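Local coordinates for phosphate-binding protein PstS (PDB 4N13) that binds inorganic phosphate with micromolar affinity as the solute-binding lipoprotein of the PstSACB ABC transporter, which imports phosphate into Borrelia burgdorferi, at residues 55-60 against 75-80; 109-114 against 128-133; 116-121 against 182-187. All coordinates share one frame; numbering follows the deposited sequence.

Interaction 1: residues 55-60 against 75-80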
loop_
_atom_site.group_PDB
_atom_site.type_symbol
_atom_site.label_atom_id
_atom_site.label_comp_id
_atom_site.label_asym_id
_atom_site.label_seq_id
_atom_site.Cartn_x
_atom_site.Cartn_y
_atom_site.Cartn_z
ATOM N N GLY A 55 -12.635 -13.276 -11.444
ATOM C CA GLY A 55 -13.581 -12.859 -12.462
ATOM C C GLY A 55 -12.919 -12.710 -13.830
ATOM O O GLY A 55 -13.515 -13.011 -14.856
ATOM N N LEU A 56 -11.684 -12.229 -13.855
ATOM C CA LEU A 56 -10.891 -12.181 -15.080
ATOM C C LEU A 56 -10.742 -13.571 -15.702
ATOM O O LEU A 56 -11.026 -13.769 -16.898
ATOM C CB LEU A 56 -9.516 -11.580 -14.783
ATOM C CG LEU A 56 -8.484 -11.610 -15.912
ATOM C CD1 LEU A 56 -8.871 -10.640 -17.021
ATOM C CD2 LEU A 56 -7.132 -11.226 -15.379
ATOM N N PHE A 57 -10.345 -14.559 -14.901
ATOM C CA PHE A 57 -10.134 -15.895 -15.431
ATOM C C PHE A 57 -11.435 -16.530 -15.911
ATOM O O PHE A 57 -11.414 -17.384 -16.803
ATOM C CB PHE A 57 -9.490 -16.773 -14.370
ATOM C CG PHE A 57 -8.051 -16.440 -14.073
ATOM C CD1 PHE A 57 -7.263 -15.742 -14.967
ATOM C CD2 PHE A 57 -7.487 -16.850 -12.899
ATOM C CE1 PHE A 57 -5.928 -15.479 -14.673
ATOM C CE2 PHE A 57 -6.176 -16.591 -12.614
ATOM C CZ PHE A 57 -5.402 -15.906 -13.497
ATOM N N ASN A 58 -12.556 -16.123 -15.317
ATOM C CA ASN A 58 -13.855 -16.642 -15.693
ATOM C C ASN A 58 -14.584 -15.754 -16.713
ATOM O O ASN A 58 -15.764 -15.933 -16.971
ATOM C CB ASN A 58 -14.708 -16.905 -14.438
ATOM C CG ASN A 58 -14.240 -18.110 -13.696
ATOM O OD1 ASN A 58 -14.595 -19.229 -14.051
ATOM N ND2 ASN A 58 -13.407 -17.913 -12.694
ATOM N N LYS A 59 -13.861 -14.804 -17.318
ATOM C CA LYS A 59 -14.384 -13.998 -18.433
ATOM C C LYS A 59 -15.512 -13.079 -18.017
ATOM O O LYS A 59 -16.260 -12.600 -18.855
ATOM C CB LYS A 59 -14.850 -14.883 -19.599
ATOM C CG LYS A 59 -13.868 -15.928 -19.994
ATOM C CD LYS A 59 -12.529 -15.339 -20.329
ATOM C CE LYS A 59 -11.612 -16.381 -20.948
ATOM N NZ LYS A 59 -10.317 -15.807 -21.401
ATOM N N ILE A 60 -15.617 -12.804 -16.726
ATOM C CA ILE A 60 -16.529 -11.780 -16.243
ATOM C C ILE A 60 -15.930 -10.376 -16.395
ATOM O O ILE A 60 -16.650 -9.426 -16.685
ATOM C CB ILE A 60 -16.901 -12.071 -14.773
ATOM C CG1 ILE A 60 -17.500 -13.479 -14.663
ATOM C CG2 ILE A 60 -17.859 -11.020 -14.214
ATOM C CD1 ILE A 60 -18.639 -13.725 -15.592
ATOM N N ILE A 75 0.012 -16.775 -12.689
ATOM C CA ILE A 75 0.906 -16.630 -13.831
ATOM C C ILE A 75 0.756 -17.822 -14.789
ATOM O O ILE A 75 0.695 -17.664 -16.001
ATOM C CB ILE A 75 2.380 -16.472 -13.371
ATOM C CG1 ILE A 75 2.572 -15.168 -12.584
ATOM C CG2 ILE A 75 3.334 -16.515 -14.550
ATOM C CD1 ILE A 75 2.214 -13.922 -13.339
ATOM N N GLU A 76 0.654 -19.024 -14.234
ATOM C CA GLU A 76 0.519 -20.211 -15.058
ATOM C C GLU A 76 -0.783 -20.215 -15.855
ATOM O O GLU A 76 -0.874 -20.857 -16.898
ATOM C CB GLU A 76 0.656 -21.446 -14.168
ATOM C CG GLU A 76 2.075 -21.583 -13.619
ATOM C CD GLU A 76 2.179 -22.381 -12.331
ATOM O OE1 GLU A 76 1.157 -22.940 -11.883
ATOM O OE2 GLU A 76 3.300 -22.434 -11.759
ATOM N N GLN A 77 -1.801 -19.537 -15.341
ATOM C CA GLN A 77 -3.079 -19.398 -16.035
ATOM C C GLN A 77 -3.067 -18.241 -17.018
ATOM O O GLN A 77 -4.085 -17.940 -17.627
ATOM C CB GLN A 77 -4.198 -19.185 -15.019
ATOM C CG GLN A 77 -4.544 -20.407 -14.200
ATOM C CD GLN A 77 -5.329 -21.440 -14.983
ATOM O OE1 GLN A 77 -5.881 -21.157 -16.055
ATOM N NE2 GLN A 77 -5.400 -22.642 -14.441
ATOM N N GLY A 78 -1.927 -17.584 -17.178
ATOM C CA GLY A 78 -1.772 -16.577 -18.218
ATOM C C GLY A 78 -1.812 -15.142 -17.731
ATOM O O GLY A 78 -1.775 -14.217 -18.543
ATOM N N ALA A 79 -1.876 -14.923 -16.421
ATOM C CA ALA A 79 -2.002 -13.555 -15.916
ATOM C C ALA A 79 -0.738 -12.775 -16.198
ATOM O O ALA A 79 0.362 -13.293 -16.064
ATOM C CB ALA A 79 -2.294 -13.547 -14.418
ATOM N N LYS A 80 -0.931 -11.508 -16.542
ATOM C CA LYS A 80 0.155 -10.566 -16.761
ATOM C C LYS A 80 -0.187 -9.292 -16.015
ATOM O O LYS A 80 -1.351 -8.951 -15.897
ATOM C CB LYS A 80 0.296 -10.276 -18.260
ATOM C CG LYS A 80 0.811 -11.458 -19.064
ATOM C CD LYS A 80 2.191 -11.903 -18.571
ATOM C CE LYS A 80 3.289 -11.692 -19.605
ATOM N NZ LYS A 80 3.163 -12.596 -20.777
#
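Phe57 carries this contact almost alone, reaching with its ring from the last turn of helix 49-57 to the turn that follows helix 72-76. The CH-pi part involves Gln77: its CB sits over one ring face, 4.1 Å from the centroid of the Phe57 ring and 23° off the ring normal. It is displaced toward the rim, so that CZ of Phe57 is the ring atom nearest to CB of Gln77, at 3.8 Å. The Gln77 chain then bends at chi2 (-75°), and its amide plane ends 49° from the plane of the ring.

The apolar part is an edge contact. The methyl CB of Ala79 lies near the plane of the Phe57 ring, 4.0 Å from CZ of Phe57; the ring thus meets one neighbour over a face and another at its edge. Ala79 is buried, also touching Leu70 and Val229, while Asn231 packs against Phe57.

Backbone bonding shapes both sides without linking them. Ile60 N returns to Gly55 O at 2.8 Å and Lys59 N to Leu56 O at 3.0 Å, with Lys59 at positive phi. On the other side Gly78, likewise at positive phi, donates its N to Ile75 O at 2.9 Å. Two helix C-termini, each closed by a Schellman motif, therefore meet through one aromatic side chain within the periplasmic-binding-protein fold.

Interaction 2: residues 109-114 against 128-133. With SO4 (sulfate ion), chain B; EDO (1,2-ethanediol), chain F.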
loop_
_atom_site.group_PDB
_atom_site.type_symbol
_atom_site.label_atom_id
_atom_site.label_comp_id
_atom_site.label_asym_id
_atom_site.label_seq_id
_atom_site.Cartn_x
_atom_site.Cartn_y
_atom_site.Cartn_z
ATOM N N LYS A 109 10.110 -7.388 14.123
ATOM C CA LYS A 109 10.246 -7.870 15.487
ATOM C C LYS A 109 9.719 -6.854 16.504
ATOM O O LYS A 109 9.277 -7.241 17.585
ATOM C CB LYS A 109 11.710 -8.218 15.762
ATOM C CG LYS A 109 12.167 -9.496 15.076
ATOM C CD LYS A 109 13.670 -9.706 15.252
ATOM C CE LYS A 109 14.126 -11.003 14.636
ATOM N NZ LYS A 109 15.573 -11.223 14.867
ATOM N N ILE A 110 9.745 -5.553 16.195
ATOM C CA ILE A 110 9.050 -4.577 17.063
ATOM C C ILE A 110 7.541 -4.822 16.944
ATOM O O ILE A 110 6.808 -4.885 17.938
ATOM C CB ILE A 110 9.412 -3.114 16.701
ATOM C CG1 ILE A 110 10.876 -2.844 17.038
ATOM C CG2 ILE A 110 8.470 -2.146 17.389
ATOM C CD1 ILE A 110 11.394 -1.502 16.591
ATOM N N LEU A 111 7.081 -5.001 15.717
ATOM C CA LEU A 111 5.661 -5.160 15.468
ATOM C C LEU A 111 5.066 -6.399 16.103
ATOM O O LEU A 111 3.901 -6.364 16.497
ATOM C CB LEU A 111 5.374 -5.146 13.959
ATOM C CG LEU A 111 5.695 -3.841 13.257
ATOM C CD1 LEU A 111 5.586 -3.984 11.756
ATOM C CD2 LEU A 111 4.763 -2.788 13.734
ATOM N N ASN A 112 5.835 -7.488 16.158
ATOM C CA ASN A 112 5.327 -8.726 16.719
ATOM C C ASN A 112 5.706 -8.925 18.179
ATOM O O ASN A 112 5.346 -9.936 18.768
ATOM C CB ASN A 112 5.725 -9.942 15.868
ATOM C CG ASN A 112 6.994 -10.608 16.321
ATOM O OD1 ASN A 112 7.918 -9.969 16.833
ATOM N ND2 ASN A 112 7.056 -11.921 16.119
ATOM N N GLY A 113 6.380 -7.948 18.777
ATOM C CA GLY A 113 6.658 -8.014 20.199
ATOM C C GLY A 113 7.937 -8.715 20.610
ATOM O O GLY A 113 8.195 -8.811 21.811
ATOM N N GLU A 114 8.710 -9.231 19.659
ATOM C CA GLU A 114 10.002 -9.828 20.004
ATOM C C GLU A 114 11.021 -8.792 20.455
ATOM O O GLU A 114 11.956 -9.116 21.188
ATOM C CB GLU A 114 10.560 -10.631 18.830
ATOM C CG GLU A 114 9.821 -11.927 18.614
ATOM C CD GLU A 114 10.352 -12.728 17.433
ATOM O OE1 GLU A 114 11.519 -12.525 17.032
ATOM O OE2 GLU A 114 9.592 -13.576 16.925
ATOM N N ILE A 128 9.467 0.306 24.377
ATOM C CA ILE A 128 8.822 0.767 23.151
ATOM C C ILE A 128 7.311 0.809 23.363
ATOM O O ILE A 128 6.698 -0.202 23.719
ATOM C CB ILE A 128 9.123 -0.186 21.979
ATOM C CG1 ILE A 128 10.630 -0.259 21.737
ATOM C CG2 ILE A 128 8.375 0.256 20.724
ATOM C CD1 ILE A 128 11.046 -1.186 20.608
ATOM N N ASN A 129 6.716 1.965 23.099
ATOM C CA ASN A 129 5.273 2.095 23.039
ATOM C C ASN A 129 4.832 1.991 21.584
ATOM O O ASN A 129 4.967 2.930 20.798
ATOM C CB ASN A 129 4.838 3.418 23.656
ATOM C CG ASN A 129 4.892 3.387 25.142
ATOM O OD1 ASN A 129 4.379 2.455 25.764
ATOM N ND2 ASN A 129 5.517 4.394 25.742
ATOM N N PHE A 130 4.348 0.817 21.223
ATOM C CA PHE A 130 3.893 0.536 19.873
ATOM C C PHE A 130 2.453 0.987 19.711
ATOM O O PHE A 130 1.566 0.537 20.449
ATOM C CB PHE A 130 4.016 -0.965 19.612
ATOM C CG PHE A 130 3.330 -1.431 18.368
ATOM C CD1 PHE A 130 3.479 -0.739 17.171
ATOM C CD2 PHE A 130 2.566 -2.594 18.384
ATOM C CE1 PHE A 130 2.842 -1.189 16.017
ATOM C CE2 PHE A 130 1.950 -3.057 17.222
ATOM C CZ PHE A 130 2.090 -2.355 16.044
ATOM N N ILE A 131 2.218 1.858 18.727
ATOM C CA ILE A 131 0.890 2.368 18.396
ATOM C C ILE A 131 0.449 1.621 17.146
ATOM O O ILE A 131 1.097 1.706 16.103
ATOM C CB ILE A 131 0.945 3.865 18.121
ATOM C CG1 ILE A 131 1.440 4.605 19.382
ATOM C CG2 ILE A 131 -0.411 4.379 17.684
ATOM C CD1 ILE A 131 1.949 6.019 19.100
ATOM N N ASN A 132 -0.608 0.829 17.277
ATOM C CA ASN A 132 -1.122 0.022 16.185
ATOM C C ASN A 132 -2.430 0.589 15.667
ATOM O O ASN A 132 -3.081 1.387 16.329
ATOM C CB ASN A 132 -1.332 -1.419 16.655
ATOM C CG ASN A 132 -1.268 -2.434 15.519
ATOM O OD1 ASN A 132 -1.006 -2.101 14.378
ATOM N ND2 ASN A 132 -1.518 -3.696 15.845
ATOM N N ARG A 133 -2.786 0.202 14.456
ATOM C CA ARG A 133 -4.098 0.487 13.906
ATOM C C ARG A 133 -5.103 -0.605 14.258
ATOM O O ARG A 133 -4.741 -1.716 14.617
ATOM C CB ARG A 133 -4.019 0.668 12.378
ATOM C CG ARG A 133 -3.352 1.948 11.967
ATOM C CD ARG A 133 -4.131 3.201 12.402
ATOM N NE ARG A 133 -5.529 3.114 12.013
ATOM C CZ ARG A 133 -6.003 3.355 10.795
ATOM N NH1 ARG A 133 -5.213 3.756 9.821
ATOM N NH2 ARG A 133 -7.282 3.189 10.540
HETATM S S SO4 B . -7.035 3.205 6.617
HETATM O O1 SO4 B . -5.801 3.832 7.085
HETATM O O2 SO4 B . -7.491 4.003 5.492
HETATM O O3 SO4 B . -6.706 1.863 6.184
HETATM O O4 SO4 B . -7.965 3.231 7.724
HETATM C C1 EDO F . -3.333 -5.832 18.490
HETATM O O1 EDO F . -3.325 -5.735 17.059
HETATM C C2 EDO F . -2.768 -4.577 19.154
HETATM O O2 EDO F . -1.433 -4.312 18.712
#
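Phe130 and Leu111 make the tightest approach between strand 129-133 and the end of helix 104-111. From its CB, which points toward the helix, the Phe130 side chain sets out with CG anti to the backbone N (chi1 168°), and this carries the ring up to the last helical turn. On one side of the ring CE1 lies 3.4 Å from CD2 of Leu111, a close carbon-carbon distance. On the other side CE2 is 3.9 Å from the backbone O of Leu111 and equally far from O2 of an ethanediol molecule. At the tip, CZ again meets CD2 of Leu111, at 3.6 Å. That methyl comes in obliquely, the two side chains crossing at about a right angle.

Two residues earlier, Ile128 also points at the helix. Its CD1 rests 3.9 Å from CG1 of Ile110, again with the side chains crossed, and Ile184 of the neighbouring strand touches both isoleucines. This is helix-on-sheet packing in an alpha/beta lobe of a class II periplasmic binding protein: helix 104-111 covers one face of the sheet, and Ile131 turns to helix 170-179 instead. The helix ends in a Schellman motif at Gly113, overlapped by an Asx turn in which Asn112 OD1 accepts from Glu114 N.

Farther along the strand the partners are polar. Asn132 ND2 donates to O2 of the ethanediol, while OD1 of Asn132 is hydrogen-bonded to the hydroxyl of Tyr186. Arg133, bent at chi2 and chi3, grips a sulfate through two separate bonds: NH1 to O1 at 2.8 Å and NH2 to O4 at 2.9 Å. Ser139, a phosphate-binding residue by similarity, holds the same ion through OG, and Val167 O accepts from Arg133 NE.

Interaction 3: residues 116-121 against 182-187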
loop_
_atom_site.group_PDB
_atom_site.type_symbol
_atom_site.label_atom_id
_atom_site.label_comp_id
_atom_site.label_asym_id
_atom_site.label_seq_id
_atom_site.Cartn_x
_atom_site.Cartn_y
_atom_site.Cartn_z
ATOM N N GLN A 116 11.015 -5.176 22.454
ATOM C CA GLN A 116 10.154 -4.278 23.237
ATOM C C GLN A 116 10.881 -3.171 23.974
ATOM O O GLN A 116 10.257 -2.407 24.715
ATOM C CB GLN A 116 9.279 -5.061 24.217
ATOM C CG GLN A 116 8.286 -5.919 23.501
ATOM C CD GLN A 116 7.233 -6.496 24.397
ATOM O OE1 GLN A 116 6.928 -5.947 25.474
ATOM N NE2 GLN A 116 6.644 -7.604 23.957
ATOM N N ASN A 117 12.185 -3.066 23.780
ATOM C CA ASN A 117 12.936 -1.970 24.362
ATOM C C ASN A 117 13.906 -1.487 23.305
ATOM O O ASN A 117 14.546 -2.290 22.634
ATOM C CB ASN A 117 13.646 -2.442 25.644
ATOM C CG ASN A 117 14.328 -1.315 26.406
ATOM O OD1 ASN A 117 15.146 -0.577 25.863
ATOM N ND2 ASN A 117 13.991 -1.183 27.681
ATOM N N TRP A 118 13.985 -0.174 23.112
ATOM C CA TRP A 118 14.832 0.387 22.070
ATOM C C TRP A 118 16.292 -0.041 22.244
ATOM O O TRP A 118 17.004 -0.101 21.260
ATOM C CB TRP A 118 14.705 1.911 22.025
ATOM C CG TRP A 118 13.339 2.382 21.574
ATOM C CD1 TRP A 118 12.344 2.931 22.348
ATOM C CD2 TRP A 118 12.827 2.350 20.237
ATOM N NE1 TRP A 118 11.244 3.222 21.573
ATOM C CE2 TRP A 118 11.523 2.890 20.272
ATOM C CE3 TRP A 118 13.344 1.906 19.013
ATOM C CZ2 TRP A 118 10.741 2.997 19.135
ATOM C CZ3 TRP A 118 12.556 2.018 17.889
ATOM C CH2 TRP A 118 11.270 2.558 17.961
ATOM N N LYS A 119 16.714 -0.369 23.464
ATOM C CA LYS A 119 18.109 -0.784 23.719
ATOM C C LYS A 119 18.438 -2.089 23.013
ATOM O O LYS A 119 19.607 -2.349 22.723
ATOM C CB LYS A 119 18.407 -0.925 25.223
ATOM C CG LYS A 119 17.947 -2.235 25.855
ATOM C CD LYS A 119 18.116 -2.248 27.364
ATOM C CE LYS A 119 17.604 -3.521 27.985
ATOM N NZ LYS A 119 17.884 -3.587 29.449
ATOM N N GLN A 120 17.431 -2.917 22.745
ATOM C CA GLN A 120 17.674 -4.212 22.138
ATOM C C GLN A 120 18.256 -4.074 20.737
ATOM O O GLN A 120 18.939 -4.982 20.275
ATOM C CB GLN A 120 16.398 -5.036 22.137
ATOM C CG GLN A 120 15.912 -5.375 23.540
ATOM C CD GLN A 120 14.635 -6.150 23.497
ATOM O OE1 GLN A 120 13.609 -5.637 23.074
ATOM N NE2 GLN A 120 14.694 -7.413 23.911
ATOM N N VAL A 121 17.998 -2.942 20.092
ATOM C CA VAL A 121 18.596 -2.624 18.799
ATOM C C VAL A 121 19.607 -1.463 18.907
ATOM O O VAL A 121 19.907 -0.796 17.911
ATOM C CB VAL A 121 17.523 -2.262 17.744
ATOM C CG1 VAL A 121 16.639 -3.457 17.479
ATOM C CG2 VAL A 121 16.703 -1.064 18.165
ATOM N N HIS A 182 8.633 7.569 23.574
ATOM C CA HIS A 182 9.330 6.415 23.020
ATOM C C HIS A 182 8.443 5.542 22.160
ATOM O O HIS A 182 8.506 4.317 22.236
ATOM C CB HIS A 182 9.961 5.620 24.153
ATOM C CG HIS A 182 10.895 6.440 24.988
ATOM N ND1 HIS A 182 10.657 6.733 26.312
ATOM C CD2 HIS A 182 12.069 7.040 24.674
ATOM C CE1 HIS A 182 11.644 7.474 26.783
ATOM N NE2 HIS A 182 12.516 7.674 25.810
ATOM N N SER A 183 7.651 6.178 21.299
ATOM C CA SER A 183 6.606 5.512 20.558
ATOM C C SER A 183 6.928 5.396 19.078
ATOM O O SER A 183 7.764 6.114 18.536
ATOM C CB SER A 183 5.274 6.231 20.768
ATOM O OG SER A 183 5.326 7.515 20.242
ATOM N N ILE A 184 6.248 4.448 18.446
ATOM C CA ILE A 184 6.370 4.179 17.022
ATOM C C ILE A 184 4.990 3.766 16.502
ATOM O O ILE A 184 4.288 2.966 17.133
ATOM C CB ILE A 184 7.448 3.092 16.708
ATOM C CG1 ILE A 184 7.534 2.840 15.198
ATOM C CG2 ILE A 184 7.201 1.786 17.480
ATOM C CD1 ILE A 184 8.716 1.977 14.812
ATOM N N GLY A 185 4.627 4.291 15.337
ATOM C CA GLY A 185 3.401 3.935 14.646
ATOM C C GLY A 185 3.599 3.961 13.145
ATOM O O GLY A 185 4.686 4.305 12.666
ATOM N N TYR A 186 2.549 3.632 12.401
ATOM C CA TYR A 186 2.613 3.666 10.946
ATOM C C TYR A 186 1.434 4.389 10.350
ATOM O O TYR A 186 0.321 4.322 10.858
ATOM C CB TYR A 186 2.717 2.272 10.332
ATOM C CG TYR A 186 1.670 1.259 10.754
ATOM C CD1 TYR A 186 0.448 1.177 10.092
ATOM C CD2 TYR A 186 1.903 0.382 11.794
ATOM C CE1 TYR A 186 -0.495 0.256 10.460
ATOM C CE2 TYR A 186 0.945 -0.548 12.167
ATOM C CZ TYR A 186 -0.259 -0.603 11.489
ATOM O OH TYR A 186 -1.228 -1.534 11.795
ATOM N N ILE A 187 1.711 5.118 9.276
ATOM C CA ILE A 187 0.733 5.940 8.573
ATOM C C ILE A 187 0.938 5.849 7.068
ATOM O O ILE A 187 2.013 5.499 6.606
ATOM C CB ILE A 187 0.799 7.439 9.019
ATOM C CG1 ILE A 187 2.178 8.027 8.720
ATOM C CG2 ILE A 187 0.412 7.590 10.476
ATOM C CD1 ILE A 187 2.348 9.493 9.131
#
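Trp118 leaves its short 3-10 segment with CG anti to the carbonyl carbon (chi1 -67°), and chi2 of 106° turns the indole so that its NE1 edge faces the start of strand 183-188. There NE1 of Trp118 donates to the backbone O of His182 over 3.0 Å. The bond is nearly straight at the hydrogen, 169°, and the oxygen lies in the indole plane. Seen from the acceptor it is less regular, because the donor stands well above the carbonyl plane of His182 instead of on a lone pair.

The other contacts are apolar neighbours of the ring rim. CB of His182 comes within 3.7 Å of NE1 of Trp118, beside the bond. At the six-membered ring, CH2 of Trp118 is 4.1 Å from CB of Ile184, which also lies near the ring plane; CG2 and CD1 of Ile184 add contacts at similar range. Ile97, Ile110 and Ile128 also touch the indole.

The loop that presents the tryptophan is braced by its own side chains. OE1 of Gln120 accepts from two backbone nitrogens, Gln116 N at 2.7 Å and Asn117 N at 3.0 Å. Asn117 OD1 makes an Asx turn, taking Lys119 N on a lone pair in its carbonyl plane at 2.9 Å.

A buried indole thus has its one polar atom satisfied by a main-chain carbonyl. The directional N-H bond fixes where the ring lies against the strand, while Ile184 packs against the far end of the indole rim, tying the loop before strand 129-133 to the beginning of strand 183-188, the parallel neighbour of strand 129-133.

In the fold
Interactions 2 and 3 are one continuous piece of structure, their centres 7 Å apart. Strands 129-133 and 183-188 run parallel as neighbours in the sheet, with Ile131 N 2.8 Å from Ile184 O, a probable hydrogen bond. Their segments alternate along the chain. Interaction 1 lies on the opposite side of the chain's centre, its centre 38 Å from that of interaction 2 and 42 Å from that of interaction 3. Interaction 2 reaches the bound anion through Arg133, which binds the sulfate together with Ser139. Between side chains, Phe130 is about 10 Å from Ser139 and Phe57 about 12 Å from Ser49, both phosphate-site residues by similarity; interaction 3 lies away from them.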